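Local coordinates for conserved domain protein (Porphyromonas gingivalis, PDB 3PNN) that is a putative cytoplasmic glycosyltransferase with a Rossmann-like alpha/beta/alpha fold, probably involved in forming glycosidic linkages, at residues 78-83 against 109-113; 82-87 against 100-106; 87-91 against 232-237; 227-231 against 255-261. Where two conformers were deposited one is given. Residue numbers count along the deposited sequence, not the author numbering.

Interaction 1. Residues 78-83 against 109-113; sequences ELVFQE and MGRDA
Met109, present as selenomethionine, lies over the end of a strand, its side chain lying against the side chains of Val80 and Gln82 and the carbonyl O of Phe81. With chi1 and chi2 both m, its CG reaches 3.6 Å from the CA of Gln82 and its SE comes within 3.2 Å of the carbonyl O of Phe81, a short contact between the selenium and the backbone. The CA atoms of Gln82 and Met109 are the closest across the two segments, at 6.1 Å. Residues 78-81 are extended, so side chains alternate: Glu78 and Val80 point their CB toward 109-113, whereas Leu79 and Phe81 point away, Leu79 packing on helix 60-71. Strand 77-81 pairs in parallel with strand 50-55 in the Rossmann-like sheet, and the segment 109-113 follows helix 103-108 on the way to strand 118-122, so the contact lies inside a beta-alpha-beta crossover. Val80 (chi1 m) fills the middle: its CB is 3.5 Å from the O of Met109, its CG2 is 3.9 Å from the CB of Met109, and its CG1 is 4.1 Å from the CB of Ala113. Residues 111-113 have helical backbone angles, with a weak bond from Ala113 N to Gly110 O (3.2 Å), which brings the Ala113 methyl down toward the strand. There the extended Glu78 (chi1 and chi2 t) sets its OE1 3.7 Å from the CB of Ala113.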
loop_
_atom_site.group_PDB
_atom_site.type_symbol
_atom_site.label_atom_id
_atom_site.label_comp_id
_atom_site.label_asym_id
_atom_site.label_seq_id
_atom_site.Cartn_x
_atom_site.Cartn_y
_atom_site.Cartn_z
ATOM N N GLU A 78 9.748 13.363 -4.291
ATOM C CA GLU A 78 10.538 12.836 -5.399
ATOM C C GLU A 78 9.688 11.845 -6.189
ATOM O O GLU A 78 8.879 11.108 -5.602
ATOM C CB GLU A 78 11.819 12.153 -4.888
ATOM C CG GLU A 78 12.532 11.351 -5.981
ATOM C CD GLU A 78 14.009 11.082 -5.709
ATOM O OE1 GLU A 78 14.463 11.217 -4.549
ATOM O OE2 GLU A 78 14.721 10.727 -6.675
ATOM N N LEU A 79 9.871 11.839 -7.510
ATOM C CA LEU A 79 9.219 10.862 -8.386
ATOM C C LEU A 79 10.186 9.769 -8.841
ATOM O O LEU A 79 11.333 10.047 -9.192
ATOM C CB LEU A 79 8.652 11.543 -9.632
ATOM C CG LEU A 79 7.635 12.651 -9.397
ATOM C CD1 LEU A 79 7.171 13.237 -10.742
ATOM C CD2 LEU A 79 6.460 12.123 -8.594
ATOM N N VAL A 80 9.720 8.522 -8.805
ATOM C CA VAL A 80 10.393 7.417 -9.482
ATOM C C VAL A 80 9.402 6.784 -10.445
ATOM O O VAL A 80 8.197 7.016 -10.340
ATOM C CB VAL A 80 10.996 6.363 -8.513
ATOM C CG1 VAL A 80 12.024 7.023 -7.599
ATOM C CG2 VAL A 80 9.904 5.639 -7.682
ATOM N N PHE A 81 9.903 6.014 -11.407
ATOM C CA PHE A 81 9.062 5.593 -12.527
ATOM C C PHE A 81 9.029 4.085 -12.735
ATOM O O PHE A 81 10.071 3.444 -12.872
ATOM C CB PHE A 81 9.534 6.283 -13.817
ATOM C CG PHE A 81 9.444 7.774 -13.745
ATOM C CD1 PHE A 81 8.282 8.427 -14.119
ATOM C CD2 PHE A 81 10.506 8.518 -13.247
ATOM C CE1 PHE A 81 8.180 9.814 -14.019
ATOM C CE2 PHE A 81 10.420 9.895 -13.147
ATOM C CZ PHE A 81 9.252 10.544 -13.535
ATOM N N GLN A 82 7.826 3.524 -12.784
ATOM C CA GLN A 82 7.676 2.096 -13.067
ATOM C C GLN A 82 7.447 1.893 -14.547
ATOM O O GLN A 82 6.410 2.298 -15.073
ATOM C CB GLN A 82 6.496 1.500 -12.290
ATOM C CG GLN A 82 6.292 -0.004 -12.566
ATOM C CD GLN A 82 4.970 -0.554 -12.032
ATOM O OE1 GLN A 82 3.945 0.135 -12.037
ATOM N NE2 GLN A 82 4.983 -1.813 -11.593
ATOM N N GLU A 83 8.413 1.275 -15.225
ATOM C CA GLU A 83 8.268 0.949 -16.639
ATOM C C GLU A 83 8.470 -0.551 -16.872
ATOM O O GLU A 83 9.160 -1.230 -16.107
ATOM C CB GLU A 83 9.233 1.773 -17.499
ATOM C CG GLU A 83 9.147 3.298 -17.288
ATOM C CD GLU A 83 7.761 3.898 -17.581
ATOM O OE1 GLU A 83 7.030 3.366 -18.450
ATOM O OE2 GLU A 83 7.405 4.919 -16.940
HETATM N N MSE A 109 11.263 0.228 -7.794
HETATM C CA MSE A 109 11.624 1.483 -8.468
HETATM C C MSE A 109 12.201 2.533 -7.494
HETATM O O MSE A 109 12.902 3.467 -7.915
HETATM C CB MSE A 109 10.418 2.073 -9.214
HETATM C CG MSE A 109 9.834 1.140 -10.297
HETATM SE SE MSE A 109 11.051 0.638 -11.732
HETATM C CE MSE A 109 11.682 -1.046 -10.941
ATOM N N GLY A 110 11.909 2.374 -6.203
ATOM C CA GLY A 110 12.393 3.300 -5.189
ATOM C C GLY A 110 13.777 2.984 -4.622
ATOM O O GLY A 110 14.272 3.684 -3.744
ATOM N N ARG A 111 14.422 1.955 -5.150
ATOM C CA ARG A 111 15.630 1.412 -4.526
ATOM C C ARG A 111 16.817 2.384 -4.432
ATOM O O ARG A 111 17.572 2.345 -3.467
ATOM C CB ARG A 111 16.062 0.123 -5.237
ATOM C CG ARG A 111 17.425 0.225 -5.867
ATOM C CD ARG A 111 18.137 -1.104 -5.829
ATOM N NE ARG A 111 17.715 -1.952 -6.930
ATOM C CZ ARG A 111 17.719 -3.279 -6.883
ATOM N NH1 ARG A 111 17.318 -3.981 -7.933
ATOM N NH2 ARG A 111 18.114 -3.899 -5.778
ATOM N N ASP A 112 17.001 3.241 -5.429
ATOM C CA ASP A 112 18.114 4.199 -5.374
ATOM C C ASP A 112 17.767 5.476 -4.600
ATOM O O ASP A 112 18.648 6.119 -4.018
ATOM C CB ASP A 112 18.606 4.536 -6.787
ATOM C CG ASP A 112 19.241 3.337 -7.486
ATOM O OD1 ASP A 112 19.942 2.549 -6.816
ATOM O OD2 ASP A 112 19.034 3.180 -8.705
ATOM N N ALA A 113 16.484 5.825 -4.568
ATOM C CA ALA A 113 16.037 7.057 -3.931
ATOM C C ALA A 113 15.855 6.905 -2.421
ATOM O O ALA A 113 15.943 7.878 -1.697
ATOM C CB ALA A 113 14.735 7.540 -4.551
#

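Interaction 2. Residues 82-87 against 100-106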
loop_
_atom_site.group_PDB
_atom_site.type_symbol
_atom_site.label_atom_id
_atom_site.label_comp_id
_atom_site.label_asym_id
_atom_site.label_seq_id
_atom_site.Cartn_x
_atom_site.Cartn_y
_atom_site.Cartn_z
ATOM N N GLN A 82 7.826 3.524 -12.784
ATOM C CA GLN A 82 7.676 2.096 -13.067
ATOM C C GLN A 82 7.447 1.893 -14.547
ATOM O O GLN A 82 6.410 2.298 -15.073
ATOM C CB GLN A 82 6.496 1.500 -12.290
ATOM C CG GLN A 82 6.292 -0.004 -12.566
ATOM C CD GLN A 82 4.970 -0.554 -12.032
ATOM O OE1 GLN A 82 3.945 0.135 -12.037
ATOM N NE2 GLN A 82 4.983 -1.813 -11.593
ATOM N N GLU A 83 8.413 1.275 -15.225
ATOM C CA GLU A 83 8.268 0.949 -16.639
ATOM C C GLU A 83 8.470 -0.551 -16.872
ATOM O O GLU A 83 9.160 -1.230 -16.107
ATOM C CB GLU A 83 9.233 1.773 -17.499
ATOM C CG GLU A 83 9.147 3.298 -17.288
ATOM C CD GLU A 83 7.761 3.898 -17.581
ATOM O OE1 GLU A 83 7.030 3.366 -18.450
ATOM O OE2 GLU A 83 7.405 4.919 -16.940
ATOM N N LEU A 84 7.866 -1.061 -17.937
ATOM C CA LEU A 84 7.921 -2.487 -18.247
ATOM C C LEU A 84 9.343 -3.006 -18.457
ATOM O O LEU A 84 9.633 -4.164 -18.161
ATOM C CB LEU A 84 7.064 -2.794 -19.482
ATOM C CG LEU A 84 5.553 -2.593 -19.359
ATOM C CD1 LEU A 84 4.901 -2.589 -20.745
ATOM C CD2 LEU A 84 4.941 -3.663 -18.462
ATOM N N ASP A 85 10.222 -2.152 -18.974
ATOM C CA ASP A 85 11.576 -2.576 -19.327
ATOM C C ASP A 85 12.588 -2.399 -18.192
ATOM O O ASP A 85 13.782 -2.646 -18.373
ATOM C CB ASP A 85 12.064 -1.870 -20.604
ATOM C CG ASP A 85 12.244 -0.368 -20.418
ATOM O OD1 ASP A 85 11.920 0.156 -19.330
ATOM O OD2 ASP A 85 12.715 0.295 -21.369
ATOM N N ARG A 86 12.116 -1.971 -17.024
ATOM C CA ARG A 86 12.996 -1.829 -15.869
ATOM C C ARG A 86 13.147 -3.161 -15.142
ATOM O O ARG A 86 12.536 -3.395 -14.099
ATOM C CB ARG A 86 12.493 -0.733 -14.928
ATOM C CG ARG A 86 13.456 0.439 -14.815
ATOM C CD ARG A 86 12.822 1.755 -15.247
ATOM N NE ARG A 86 12.757 1.915 -16.696
ATOM C CZ ARG A 86 12.511 3.070 -17.309
ATOM N NH1 ARG A 86 12.469 3.124 -18.632
ATOM N NH2 ARG A 86 12.310 4.172 -16.599
ATOM N N LEU A 87 13.980 -4.027 -15.719
ATOM C CA LEU A 87 14.181 -5.390 -15.248
ATOM C C LEU A 87 15.643 -5.609 -14.893
ATOM O O LEU A 87 16.510 -4.882 -15.371
ATOM C CB LEU A 87 13.793 -6.375 -16.360
ATOM C CG LEU A 87 12.352 -6.282 -16.863
ATOM C CD1 LEU A 87 12.158 -7.133 -18.114
ATOM C CD2 LEU A 87 11.394 -6.696 -15.757
ATOM N N PRO A 100 1.555 -4.238 -16.308
ATOM C CA PRO A 100 2.648 -3.915 -15.383
ATOM C C PRO A 100 3.001 -5.099 -14.488
ATOM O O PRO A 100 2.133 -5.907 -14.149
ATOM C CB PRO A 100 2.080 -2.765 -14.546
ATOM C CG PRO A 100 1.080 -2.098 -15.478
ATOM C CD PRO A 100 0.487 -3.225 -16.295
ATOM N N TRP A 101 4.266 -5.174 -14.093
ATOM C CA TRP A 101 4.787 -6.340 -13.382
ATOM C C TRP A 101 4.232 -6.578 -11.983
ATOM O O TRP A 101 4.348 -7.687 -11.463
ATOM C CB TRP A 101 6.312 -6.296 -13.338
ATOM C CG TRP A 101 6.934 -6.458 -14.683
ATOM C CD1 TRP A 101 7.605 -5.506 -15.393
ATOM C CD2 TRP A 101 6.951 -7.649 -15.493
ATOM N NE1 TRP A 101 8.036 -6.024 -16.589
ATOM C CE2 TRP A 101 7.650 -7.337 -16.676
ATOM C CE3 TRP A 101 6.441 -8.941 -15.332
ATOM C CZ2 TRP A 101 7.851 -8.270 -17.699
ATOM C CZ3 TRP A 101 6.649 -9.874 -16.345
ATOM C CH2 TRP A 101 7.348 -9.532 -17.514
ATOM N N GLY A 102 3.654 -5.550 -11.358
ATOM C CA GLY A 102 3.008 -5.735 -10.065
ATOM C C GLY A 102 3.504 -4.800 -8.968
ATOM O O GLY A 102 4.499 -4.099 -9.150
ATOM N N THR A 103 2.827 -4.792 -7.823
ATOM C CA THR A 103 3.162 -3.844 -6.758
ATOM C C THR A 103 4.589 -3.939 -6.212
ATOM O O THR A 103 5.165 -2.919 -5.819
ATOM C CB THR A 103 2.185 -3.909 -5.556
ATOM O OG1 THR A 103 2.217 -5.227 -4.984
ATOM C CG2 THR A 103 0.772 -3.572 -6.010
ATOM N N ASN A 104 5.155 -5.141 -6.137
ATOM C CA ASN A 104 6.512 -5.228 -5.602
ATOM C C ASN A 104 7.545 -4.816 -6.666
ATOM O O ASN A 104 8.645 -4.406 -6.324
ATOM C CB ASN A 104 6.811 -6.597 -4.966
ATOM C CG ASN A 104 7.796 -6.504 -3.801
ATOM O OD1 ASN A 104 8.939 -6.083 -3.968
ATOM N ND2 ASN A 104 7.359 -6.921 -2.623
ATOM N N HIS A 105 7.176 -4.872 -7.950
ATOM C CA HIS A 105 8.042 -4.292 -8.988
ATOM C C HIS A 105 8.018 -2.755 -8.886
ATOM O O HIS A 105 9.046 -2.096 -9.006
ATOM C CB HIS A 105 7.641 -4.753 -10.393
ATOM C CG HIS A 105 8.386 -4.062 -11.497
ATOM N ND1 HIS A 105 7.813 -3.084 -12.286
ATOM C CD2 HIS A 105 9.654 -4.212 -11.950
ATOM C CE1 HIS A 105 8.696 -2.662 -13.174
ATOM N NE2 HIS A 105 9.821 -3.333 -12.994
ATOM N N ALA A 106 6.837 -2.197 -8.651
ATOM C CA ALA A 106 6.711 -0.771 -8.353
ATOM C C ALA A 106 7.578 -0.355 -7.157
ATOM O O ALA A 106 8.242 0.682 -7.199
ATOM C CB ALA A 106 5.253 -0.406 -8.118
HETATM O O HOH W 1 2.190 -2.849 -11.082
#
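The imidazole of His105 has both ring nitrogens engaged: ND1 accepts from Gln82 NE2 (3.2 Å), while NE2 donates to the carbonyl O of Arg86 (2.9 Å), an arrangement that places a proton on NE2. The amide of Gln82 is equally well used, since NE2 also donates to water 1 (3.0 Å), which in turn accepts a weak bond from Gly102 N (3.1 Å), and OE1 is met by Arg56. A third donor, Trp101 NE1, reaches Leu84 O at 2.9 Å. The acceptors Leu84 O and Arg86 O are presented by a type I turn from Glu83 to Arg86, closed by Arg86 N to Glu83 O (3.2 Å); on the turn Arg86 NH1 and Asp85 OD1 form a salt bridge (3.1 Å). Leu87 CD2 covers one face of the indole, 3.9 Å from Trp101 CE2. Gly102 is the N-cap of helix 103-108, and the contact holds the loop leaving strand 77-81 against that helix start, with helix 223-239 packed against Trp101 and Leu87.

Interaction 3. Residues 87-91 against 232-237; sequences LPEGF and FINFLN
Apolar packing makes up most of this contact between a loop turn and a helix. Residues 88-91 form a type II beta turn closed by Phe91 N to Pro88 O (3.0 Å), with Gly90 at positive phi (108°); residues 232-237 are regular helix, with Leu236 N bonded to Phe232 O (2.8 Å) and Asn237 N to Ile233 O (3.0 Å). The nearest CA pairs are Pro88 with Ile233 at 7.1 Å and Phe91 with Leu236 at 8.0 Å. Pro88 sits over the helix, its CD 3.6 Å from Leu236 CD1 and 3.8 Å from Phe232 CD2, its CG 4.0 Å from Ile233 CG1. Leu87 (chi1 m, chi2 t) adds its CD2, 3.8 Å from Phe232 CE2 and 4.2 Å from Leu236 CD1. The turn belongs to the long loop between strand 77-81 and helix 103-108, which thereby lies on helix 223-239, a segment far along the chain; Phe232 (chi1 t) also meets the rings of His105 and Phe247. Aromatic contacts centre on Phe91 (chi1 m). A CH-pi interaction sets Leu236 CB over one face of its ring, 4.0 Å from the centroid and 25° off the normal, while Phe91 CE2 packs 4.0 Å from Ile233 CG2. At the ring edge Asn237 (chi1 m) brings OD1 to 3.3 Å from Phe91 CZ.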
loop_
_atom_site.group_PDB
_atom_site.type_symbol
_atom_site.label_atom_id
_atom_site.label_comp_id
_atom_site.label_asym_id
_atom_site.label_seq_id
_atom_site.Cartn_x
_atom_site.Cartn_y
_atom_site.Cartn_z
ATOM N N LEU A 87 13.980 -4.027 -15.719
ATOM C CA LEU A 87 14.181 -5.390 -15.248
ATOM C C LEU A 87 15.643 -5.609 -14.893
ATOM O O LEU A 87 16.510 -4.882 -15.371
ATOM C CB LEU A 87 13.793 -6.375 -16.360
ATOM C CG LEU A 87 12.352 -6.282 -16.863
ATOM C CD1 LEU A 87 12.158 -7.133 -18.114
ATOM C CD2 LEU A 87 11.394 -6.696 -15.757
ATOM N N PRO A 88 15.924 -6.628 -14.073
ATOM C CA PRO A 88 17.312 -6.925 -13.700
ATOM C C PRO A 88 18.181 -7.173 -14.925
ATOM O O PRO A 88 17.701 -7.707 -15.929
ATOM C CB PRO A 88 17.185 -8.208 -12.880
ATOM C CG PRO A 88 15.792 -8.142 -12.314
ATOM C CD PRO A 88 14.968 -7.526 -13.405
ATOM N N GLU A 89 19.445 -6.777 -14.840
ATOM C CA GLU A 89 20.381 -7.000 -15.930
ATOM C C GLU A 89 20.298 -8.453 -16.387
ATOM O O GLU A 89 20.355 -9.372 -15.571
ATOM C CB GLU A 89 21.803 -6.659 -15.481
ATOM C CG GLU A 89 22.766 -6.350 -16.618
ATOM C CD GLU A 89 24.142 -5.937 -16.120
ATOM O OE1 GLU A 89 24.428 -6.145 -14.921
ATOM O OE2 GLU A 89 24.937 -5.407 -16.927
ATOM N N GLY A 90 20.138 -8.657 -17.691
ATOM C CA GLY A 90 20.072 -10.000 -18.245
ATOM C C GLY A 90 18.681 -10.401 -18.699
ATOM O O GLY A 90 18.518 -11.345 -19.474
ATOM N N PHE A 91 17.671 -9.686 -18.211
ATOM C CA PHE A 91 16.288 -9.964 -18.576
ATOM C C PHE A 91 15.754 -8.929 -19.555
ATOM O O PHE A 91 16.040 -7.736 -19.438
ATOM C CB PHE A 91 15.394 -9.996 -17.330
ATOM C CG PHE A 91 15.559 -11.233 -16.490
ATOM C CD1 PHE A 91 14.887 -12.401 -16.815
ATOM C CD2 PHE A 91 16.375 -11.227 -15.372
ATOM C CE1 PHE A 91 15.032 -13.544 -16.040
ATOM C CE2 PHE A 91 16.523 -12.367 -14.593
ATOM C CZ PHE A 91 15.852 -13.524 -14.929
ATOM N N PHE A 232 12.490 -11.344 -7.426
ATOM C CA PHE A 232 12.035 -10.920 -8.758
ATOM C C PHE A 232 12.708 -11.727 -9.861
ATOM O O PHE A 232 12.060 -12.148 -10.834
ATOM C CB PHE A 232 12.282 -9.420 -8.967
ATOM C CG PHE A 232 11.512 -8.831 -10.129
ATOM C CD1 PHE A 232 10.214 -9.242 -10.397
ATOM C CD2 PHE A 232 12.078 -7.841 -10.932
ATOM C CE1 PHE A 232 9.490 -8.678 -11.458
ATOM C CE2 PHE A 232 11.366 -7.280 -11.994
ATOM C CZ PHE A 232 10.070 -7.700 -12.258
ATOM N N ILE A 233 14.018 -11.925 -9.734
ATOM C CA ILE A 233 14.739 -12.788 -10.669
ATOM C C ILE A 233 14.085 -14.168 -10.718
ATOM O O ILE A 233 13.874 -14.725 -11.799
ATOM C CB ILE A 233 16.248 -12.898 -10.311
ATOM C CG1 ILE A 233 16.949 -11.575 -10.651
ATOM C CG2 ILE A 233 16.915 -14.080 -11.048
ATOM C CD1 ILE A 233 18.296 -11.400 -9.980
ATOM N N ASN A 234 13.752 -14.713 -9.549
ATOM C CA ASN A 234 13.116 -16.031 -9.496
ATOM C C ASN A 234 11.776 -15.992 -10.203
ATOM O O ASN A 234 11.435 -16.886 -10.976
ATOM C CB ASN A 234 12.927 -16.483 -8.044
ATOM C CG ASN A 234 14.234 -16.886 -7.384
ATOM O OD1 ASN A 234 15.232 -17.123 -8.061
ATOM N ND2 ASN A 234 14.233 -16.960 -6.057
ATOM N N PHE A 235 11.024 -14.933 -9.927
ATOM C CA PHE A 235 9.718 -14.722 -10.535
ATOM C C PHE A 235 9.799 -14.642 -12.051
ATOM O O PHE A 235 9.068 -15.342 -12.755
ATOM C CB PHE A 235 9.088 -13.449 -9.978
ATOM C CG PHE A 235 7.895 -12.976 -10.759
ATOM C CD1 PHE A 235 6.632 -13.481 -10.492
ATOM C CD2 PHE A 235 8.040 -12.031 -11.762
ATOM C CE1 PHE A 235 5.527 -13.039 -11.209
ATOM C CE2 PHE A 235 6.945 -11.590 -12.486
ATOM C CZ PHE A 235 5.686 -12.091 -12.208
ATOM N N LEU A 236 10.683 -13.788 -12.561
ATOM C CA LEU A 236 10.880 -13.668 -14.008
ATOM C C LEU A 236 11.260 -14.998 -14.653
ATOM O O LEU A 236 10.781 -15.344 -15.740
ATOM C CB LEU A 236 11.934 -12.604 -14.317
ATOM C CG LEU A 236 11.496 -11.188 -13.918
ATOM C CD1 LEU A 236 12.669 -10.221 -13.902
ATOM C CD2 LEU A 236 10.399 -10.695 -14.851
ATOM N N ASN A 237 12.131 -15.746 -13.991
ATOM C CA ASN A 237 12.516 -17.052 -14.505
ATOM C C ASN A 237 11.342 -18.026 -14.603
ATOM O O ASN A 237 11.278 -18.825 -15.529
ATOM C CB ASN A 237 13.647 -17.655 -13.670
ATOM C CG ASN A 237 15.001 -17.088 -14.037
ATOM O OD1 ASN A 237 15.244 -16.743 -15.195
ATOM N ND2 ASN A 237 15.890 -16.987 -13.057
#

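Interaction 4. Residues 227-231 against 255-261; sequences YSEEL and DLIRSGR
Arg261, which buries more of its surface here than any other residue, extends from just beyond the end of helix 255-259 to reach the other helix. Its side chain (chi1 m, chi2 t, chi3 m) presents the guanidinium to Glu230 as a bidentate salt bridge: NH1 donates to OE1 of Glu230 at 2.8 Å and NH2 donates to its OE2 at 2.9 Å. Glu230 is itself extended, with chi1 and chi2 t. Gly260, at phi 87° and psi 0°, leaves the helical conformation and turns the chain so that Arg261 points back across. Tyr227 (chi1 m) comes next in buried area; its CD1 lies over one face of the guanidinium, 3.7 Å from Arg261 NH1, and its CB is 3.9 Å from Leu256 CD1. The two helical segments cross almost at right angles, at 100°, with axes 12.3 Å apart at closest, a separation that long side chains span. Residues 227-231 lie within helix 223-239 and residues 255-259 end helix 249-259, so these consecutive helices of the chain form a crossed pair, followed by strand 263-268. Nearest CA atoms are those of Tyr227 and Leu256 (8.1 Å) and of Leu231 and Asp255 (8.8 Å). Leu231, with chi1 m and chi2 t, adds to the apolar contact of Tyr227 CB, its CD1 4.4 Å from Leu256 CD2; its CD2 packs against the carboxylate of Asp255, 3.8 Å from OD2.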
loop_
_atom_site.group_PDB
_atom_site.type_symbol
_atom_site.label_atom_id
_atom_site.label_comp_id
_atom_site.label_asym_id
_atom_site.label_seq_id
_atom_site.Cartn_x
_atom_site.Cartn_y
_atom_site.Cartn_z
ATOM N N TYR A 227 16.328 -8.102 -1.219
ATOM C CA TYR A 227 15.608 -9.370 -1.151
ATOM C C TYR A 227 14.569 -9.423 -2.271
ATOM O O TYR A 227 14.371 -10.470 -2.896
ATOM C CB TYR A 227 14.930 -9.554 0.210
ATOM C CG TYR A 227 15.898 -9.768 1.358
ATOM C CD1 TYR A 227 16.919 -10.722 1.277
ATOM C CD2 TYR A 227 15.789 -9.022 2.524
ATOM C CE1 TYR A 227 17.809 -10.909 2.340
ATOM C CE2 TYR A 227 16.667 -9.205 3.588
ATOM C CZ TYR A 227 17.669 -10.143 3.490
ATOM O OH TYR A 227 18.531 -10.321 4.559
ATOM N N SER A 228 13.907 -8.295 -2.522
ATOM C CA SER A 228 12.895 -8.245 -3.584
ATOM C C SER A 228 13.516 -8.486 -4.942
ATOM O O SER A 228 12.906 -9.113 -5.805
ATOM C CB SER A 228 12.181 -6.893 -3.632
ATOM O OG SER A 228 11.411 -6.652 -2.462
ATOM N N GLU A 229 14.708 -7.943 -5.166
ATOM C CA GLU A 229 15.385 -8.177 -6.454
ATOM C C GLU A 229 15.714 -9.663 -6.628
ATOM O O GLU A 229 15.572 -10.234 -7.716
ATOM C CB GLU A 229 16.654 -7.332 -6.556
ATOM C CG GLU A 229 17.550 -7.659 -7.747
ATOM C CD GLU A 229 17.282 -6.783 -8.959
ATOM O OE1 GLU A 229 16.208 -6.139 -9.015
ATOM O OE2 GLU A 229 18.152 -6.738 -9.857
ATOM N N GLU A 230 16.146 -10.298 -5.547
ATOM C CA GLU A 230 16.443 -11.725 -5.596
ATOM C C GLU A 230 15.202 -12.532 -6.005
ATOM O O GLU A 230 15.278 -13.398 -6.875
ATOM C CB GLU A 230 16.978 -12.212 -4.246
ATOM C CG GLU A 230 17.066 -13.724 -4.126
ATOM C CD GLU A 230 17.134 -14.186 -2.678
ATOM O OE1 GLU A 230 17.700 -13.443 -1.845
ATOM O OE2 GLU A 230 16.615 -15.287 -2.378
ATOM N N LEU A 231 14.067 -12.242 -5.373
ATOM C CA LEU A 231 12.828 -12.962 -5.643
ATOM C C LEU A 231 12.231 -12.574 -6.993
ATOM O O LEU A 231 11.549 -13.373 -7.634
ATOM C CB LEU A 231 11.819 -12.725 -4.515
ATOM C CG LEU A 231 12.221 -13.409 -3.205
ATOM C CD1 LEU A 231 11.254 -13.076 -2.082
ATOM C CD2 LEU A 231 12.303 -14.908 -3.421
ATOM N N ASP A 255 7.320 -15.085 1.657
ATOM C CA ASP A 255 8.470 -15.937 1.402
ATOM C C ASP A 255 9.586 -15.668 2.400
ATOM O O ASP A 255 10.227 -16.595 2.890
ATOM C CB ASP A 255 8.991 -15.729 -0.019
ATOM C CG ASP A 255 10.096 -16.722 -0.374
ATOM O OD1 ASP A 255 9.774 -17.797 -0.916
ATOM O OD2 ASP A 255 11.282 -16.436 -0.092
ATOM N N LEU A 256 9.825 -14.390 2.696
ATOM C CA LEU A 256 10.901 -14.007 3.605
ATOM C C LEU A 256 10.642 -14.440 5.043
ATOM O O LEU A 256 11.557 -14.871 5.758
ATOM C CB LEU A 256 11.111 -12.493 3.551
ATOM C CG LEU A 256 11.647 -11.945 2.228
ATOM C CD1 LEU A 256 11.775 -10.419 2.339
ATOM C CD2 LEU A 256 12.995 -12.581 1.904
ATOM N N ILE A 257 9.400 -14.305 5.496
ATOM C CA ILE A 257 9.092 -14.771 6.846
ATOM C C ILE A 257 9.118 -16.286 6.942
ATOM O O ILE A 257 9.558 -16.838 7.946
ATOM C CB ILE A 257 7.756 -14.200 7.412
ATOM C CG1 ILE A 257 6.561 -14.602 6.565
ATOM C CG2 ILE A 257 7.800 -12.698 7.462
ATOM C CD1 ILE A 257 5.377 -13.617 6.762
ATOM N N ARG A 258 8.675 -16.977 5.901
ATOM C CA ARG A 258 8.745 -18.436 5.934
ATOM C C ARG A 258 10.183 -18.973 5.984
ATOM O O ARG A 258 10.446 -19.982 6.634
ATOM C CB ARG A 258 7.983 -19.046 4.758
ATOM C CG ARG A 258 6.478 -18.823 4.848
ATOM C CD ARG A 258 5.748 -19.569 3.748
ATOM N NE ARG A 258 6.098 -20.987 3.724
ATOM C CZ ARG A 258 5.436 -21.936 4.382
ATOM N NH1 ARG A 258 4.376 -21.622 5.124
ATOM N NH2 ARG A 258 5.830 -23.200 4.302
ATOM N N SER A 259 11.113 -18.303 5.309
ATOM C CA SER A 259 12.505 -18.743 5.322
ATOM C C SER A 259 13.220 -18.316 6.620
ATOM O O SER A 259 14.304 -18.816 6.947
ATOM C CB SER A 259 13.234 -18.161 4.120
ATOM O OG SER A 259 13.342 -16.760 4.291
ATOM N N GLY A 260 12.611 -17.398 7.360
ATOM C CA GLY A 260 13.237 -16.849 8.555
ATOM C C GLY A 260 14.152 -15.646 8.317
ATOM O O GLY A 260 14.728 -15.113 9.267
ATOM N N ARG A 261 14.302 -15.214 7.064
ATOM C CA ARG A 261 15.162 -14.060 6.766
ATOM C C ARG A 261 14.581 -12.723 7.195
ATOM O O ARG A 261 15.316 -11.752 7.352
ATOM C CB ARG A 261 15.554 -14.005 5.286
ATOM C CG ARG A 261 16.525 -15.111 4.901
ATOM C CD ARG A 261 17.118 -14.899 3.521
ATOM N NE ARG A 261 16.123 -15.037 2.458
ATOM C CZ ARG A 261 16.363 -14.759 1.177
ATOM N NH1 ARG A 261 17.566 -14.330 0.802
ATOM N NH2 ARG A 261 15.404 -14.907 0.269
#

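In the fold
From the N terminus, interaction 1 opens on strand 77-81, and interaction 2 starts in the loop just after the strand, sharing Gln82 and Glu83 with interaction 1. Interaction 2 closes the loop between residues 87 and 100 inside the wider loop closed by interaction 1, and Met109 SE touches Arg86 CB where the two meet. Interaction 3 begins at Leu87, shared with interaction 2, and crosses both by reaching helix 223-239. Interaction 4 follows interactions 1 and 2 in series but crosses interaction 3, joining helices 223-239 and 249-259. Lateral ties complete the group: Arg111 with Glu229, a salt bridge, Asn104 with Ser228, and His105 against Phe232, linking the helix 103-108 region to helix 223-239.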